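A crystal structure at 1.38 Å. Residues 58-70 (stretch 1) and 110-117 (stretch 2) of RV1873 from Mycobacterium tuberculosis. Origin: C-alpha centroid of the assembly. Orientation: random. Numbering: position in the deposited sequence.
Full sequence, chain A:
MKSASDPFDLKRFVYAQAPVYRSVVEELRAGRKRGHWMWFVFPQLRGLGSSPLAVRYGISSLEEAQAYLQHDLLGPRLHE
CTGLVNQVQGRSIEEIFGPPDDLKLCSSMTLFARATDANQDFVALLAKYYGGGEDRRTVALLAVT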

# COMPACT_ATOMS: atom_id res chain seq x y z
N GLY A 58 2.80 -8.75 5.58
CA GLY A 58 3.64 -7.66 6.03
C GLY A 58 4.96 -7.66 5.28
O GLY A 58 5.50 -8.72 4.92
N ILE A 59 5.47 -6.46 5.00
CA ILE A 59 6.77 -6.29 4.34
C ILE A 59 7.85 -6.35 5.42
O ILE A 59 7.73 -5.67 6.44
N SER A 60 8.88 -7.17 5.19
CA SER A 60 9.85 -7.46 6.25
C SER A 60 10.81 -6.30 6.53
O SER A 60 11.29 -6.13 7.66
N SER A 61 11.10 -5.51 5.51
CA SER A 61 12.19 -4.54 5.56
C SER A 61 12.08 -3.55 4.42
O SER A 61 11.34 -3.78 3.45
N LEU A 62 12.84 -2.46 4.49
CA LEU A 62 12.91 -1.54 3.35
C LEU A 62 13.40 -2.26 2.08
O LEU A 62 12.94 -1.96 0.98
N GLU A 63 14.34 -3.19 2.24
CA GLU A 63 14.90 -3.93 1.10
C GLU A 63 13.81 -4.76 0.42
O GLU A 63 13.76 -4.83 -0.82
N GLU A 64 12.91 -5.36 1.21
CA GLU A 64 11.79 -6.07 0.60
C GLU A 64 10.85 -5.10 -0.15
O GLU A 64 10.38 -5.41 -1.24
N ALA A 65 10.60 -3.92 0.43
CA ALA A 65 9.77 -2.92 -0.25
C ALA A 65 10.39 -2.53 -1.58
O ALA A 65 9.70 -2.35 -2.59
N GLN A 66 11.72 -2.41 -1.59
CA GLN A 66 12.42 -2.05 -2.83
C GLN A 66 12.31 -3.16 -3.87
O GLN A 66 12.07 -2.89 -5.05
N ALA A 67 12.45 -4.40 -3.42
CA ALA A 67 12.25 -5.56 -4.31
C ALA A 67 10.82 -5.61 -4.86
O ALA A 67 10.58 -5.96 -6.01
N TYR A 68 9.86 -5.25 -4.01
CA TYR A 68 8.45 -5.24 -4.39
C TYR A 68 8.23 -4.25 -5.55
O TYR A 68 7.59 -4.57 -6.56
N LEU A 69 8.82 -3.06 -5.40
CA LEU A 69 8.73 -2.05 -6.44
C LEU A 69 9.40 -2.46 -7.75
O LEU A 69 8.95 -2.07 -8.82
N GLN A 70 10.49 -3.21 -7.65
CA GLN A 70 11.22 -3.66 -8.84
C GLN A 70 10.46 -4.75 -9.59
O GLN A 70 10.67 -4.95 -10.79
N THR A 110 3.66 5.56 3.23
CA THR A 110 4.83 6.02 4.00
C THR A 110 6.01 5.10 3.72
O THR A 110 7.12 5.56 3.43
N LEU A 111 5.77 3.79 3.77
CA LEU A 111 6.81 2.80 3.48
C LEU A 111 7.37 2.95 2.07
O LEU A 111 8.59 3.07 1.89
N PHE A 112 6.50 2.96 1.07
CA PHE A 112 6.98 2.96 -0.31
C PHE A 112 7.58 4.31 -0.70
O PHE A 112 8.52 4.36 -1.48
N ALA A 113 7.10 5.39 -0.09
CA ALA A 113 7.74 6.69 -0.28
C ALA A 113 9.18 6.72 0.24
O ALA A 113 10.02 7.45 -0.31
N ARG A 114 9.47 5.94 1.28
CA ARG A 114 10.82 5.88 1.85
C ARG A 114 11.69 4.88 1.10
O ARG A 114 12.92 4.92 1.19
N ALA A 115 11.05 3.99 0.34
CA ALA A 115 11.76 2.93 -0.36
C ALA A 115 12.46 3.42 -1.63
O ALA A 115 13.46 2.83 -2.06
N THR A 116 11.92 4.47 -2.24
CA THR A 116 12.48 5.00 -3.48
C THR A 116 12.31 6.52 -3.53
O THR A 116 11.33 7.04 -3.00
N ASP A 117 13.24 7.21 -4.18
CA ASP A 117 13.08 8.64 -4.43
C ASP A 117 12.12 8.93 -5.59
O ASP A 117 11.63 10.05 -5.72

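Where two helices cross almost at right angles, they can share only a short patch, and small residues at the crossing let the backbones come close while larger side chains reach in from the flanks. RV1873 offers a compact example. Helix 62-70 and helix 110-115 cross at -83°, their axes 9.1 Å apart at closest approach, and the two stretches together bury 481 Å². The nearest CA atoms are those of Gln 66 and Ala 115, at 5.6 Å.

Alanine marks the center. The CB of Ala 115 points toward stretch 1 as a knob in a hole formed by Leu 62, Ala 65, Gln 66 and Leu 69. Ala 65 also points inward, and its CB lies 3.9 Å from Ala 115 CB, so here methyl meets methyl with no longer side chain between them.

The flanking residues depend on rotamer. Leu 62 leaves its helix sideways, but chi1 t and chi2 p bring its end back, with CD1 3.6 Å from Ala 115 CA and 4.0 Å from Leu 111 CD1. Leu 111, also sideways at its base, adopts the same t, p combination; its CD1 reaches Ala 65 CB at 3.9 Å, and its CD2 lies 3.9 Å from Ile 59 CB in the loop before the helix. Leu 69 points toward stretch 2 in the m, t conformation, which places CD1 3.6 Å from Thr 116 CG2, just past the helix end, and CG 3.6 Å from Phe 112 CD1.

Phe 112 has the largest area covered by the other stretch. With chi1 m and chi2 -78°, its ring turns an edge to Ala 65: Ala 65 O lies near the ring plane, 3.5 Å from Phe 112 CE1, and Ala 65 CB is 3.8 Å from the same carbon. Tyr 68, chi1 t, brings CD2 to 3.9 Å from Phe 112 CE1; the ring planes are inclined at 52° with centroids 5.3 Å apart, an oblique pairing. Ile 59, m at both chi angles, extends CD1 to 4.5 Å from Phe 112 CZ.

A single hydrogen bond crosses the contact. Gln 66 starts sideways, but chi1 m and chi2 t extend its amide so that NE2 donates to Ala 115 O at 2.8 Å, while CG packs 4.0 Å from Ala 115 CB. The acceptor lies at the C-terminal end of its helix.

Other polar groups organize the helix start. Ser 61 OG caps it by accepting from Glu 64 N at 3.1 Å, and Glu 64, extended t, t, accepts at OE1 from Ser 60 N at 2.8 Å and Ser 60 OG at 2.6 Å.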

# COMPACT_ATOMS: atom_id res chain seq x y z
CB ILE A 59 6.81 -4.93 3.60
CG1 ILE A 59 5.76 -4.91 2.48
CG2 ILE A 59 8.22 -4.60 3.05
CD1 ILE A 59 6.12 -5.71 1.23
CB SER A 60 10.66 -8.71 5.92
OG SER A 60 11.43 -8.54 4.75
CB SER A 61 13.53 -5.27 5.44
OG SER A 61 13.66 -5.86 4.16
CB LEU A 62 13.76 -0.30 3.64
CG LEU A 62 13.49 0.87 2.68
CD1 LEU A 62 12.12 1.50 2.95
CD2 LEU A 62 14.60 1.92 2.74
CB GLU A 63 16.07 -4.83 1.53
CG GLU A 63 17.36 -4.08 1.89
CD GLU A 63 17.35 -3.41 3.27
OE1 GLU A 63 16.46 -3.68 4.11
OE2 GLU A 63 18.26 -2.59 3.52
CB GLU A 64 11.02 -6.91 1.61
CG GLU A 64 9.84 -7.63 0.96
CD GLU A 64 9.11 -8.62 1.85
OE1 GLU A 64 9.51 -8.85 3.02
OE2 GLU A 64 8.12 -9.19 1.36
CB ALA A 65 9.57 -1.69 0.64
CB GLN A 66 13.88 -1.72 -2.53
CG GLN A 66 13.99 -0.43 -1.73
CD GLN A 66 15.39 -0.06 -1.33
OE1 GLN A 66 16.28 -0.91 -1.23
NE2 GLN A 66 15.61 1.24 -1.10
CB ALA A 67 12.60 -6.84 -3.60
CB TYR A 68 7.62 -4.86 -3.16
CG TYR A 68 6.12 -4.98 -3.32
CD1 TYR A 68 5.42 -6.03 -2.71
CD2 TYR A 68 5.40 -4.05 -4.06
CE1 TYR A 68 4.05 -6.14 -2.84
CE2 TYR A 68 4.03 -4.16 -4.20
CZ TYR A 68 3.37 -5.21 -3.60
OH TYR A 68 2.00 -5.36 -3.71
CB LEU A 69 9.31 -0.73 -5.95
CG LEU A 69 8.50 -0.02 -4.87
CD1 LEU A 69 9.28 1.19 -4.41
CD2 LEU A 69 7.15 0.42 -5.41
CB GLN A 70 12.58 -4.23 -8.46
CG GLN A 70 13.61 -3.21 -8.01
CD GLN A 70 14.89 -3.88 -7.54
OE1 GLN A 70 14.86 -4.81 -6.72
NE2 GLN A 70 16.02 -3.40 -8.04
CB THR A 110 4.52 6.05 5.51
OG1 THR A 110 3.47 7.00 5.73
CG2 THR A 110 5.74 6.47 6.32
CB LEU A 111 6.23 1.39 3.66
CG LEU A 111 7.11 0.23 3.18
CD1 LEU A 111 8.44 0.19 3.92
CD2 LEU A 111 6.37 -1.09 3.32
CB PHE A 112 5.91 2.43 -1.26
CG PHE A 112 5.73 0.95 -1.14
CD1 PHE A 112 6.65 0.09 -1.73
CD2 PHE A 112 4.68 0.40 -0.39
CE1 PHE A 112 6.53 -1.29 -1.61
CE2 PHE A 112 4.56 -0.98 -0.25
CZ PHE A 112 5.48 -1.83 -0.86
CB ALA A 113 6.92 7.79 0.36
CB ARG A 114 10.77 5.53 3.34
CG ARG A 114 10.09 6.56 4.24
CD ARG A 114 10.95 7.77 4.55
NE ARG A 114 10.25 8.71 5.45
CZ ARG A 114 10.86 9.60 6.23
NH1 ARG A 114 12.18 9.70 6.25
NH2 ARG A 114 10.13 10.40 6.99
CB ALA A 115 10.81 1.78 -0.68
CB THR A 116 11.83 4.35 -4.72
OG1 THR A 116 12.44 4.88 -5.90
CG2 THR A 116 10.32 4.62 -4.76
CB ASP A 117 14.44 9.32 -4.65
CG ASP A 117 15.26 9.38 -3.37
OD1 ASP A 117 14.71 9.17 -2.27
OD2 ASP A 117 16.48 9.65 -3.47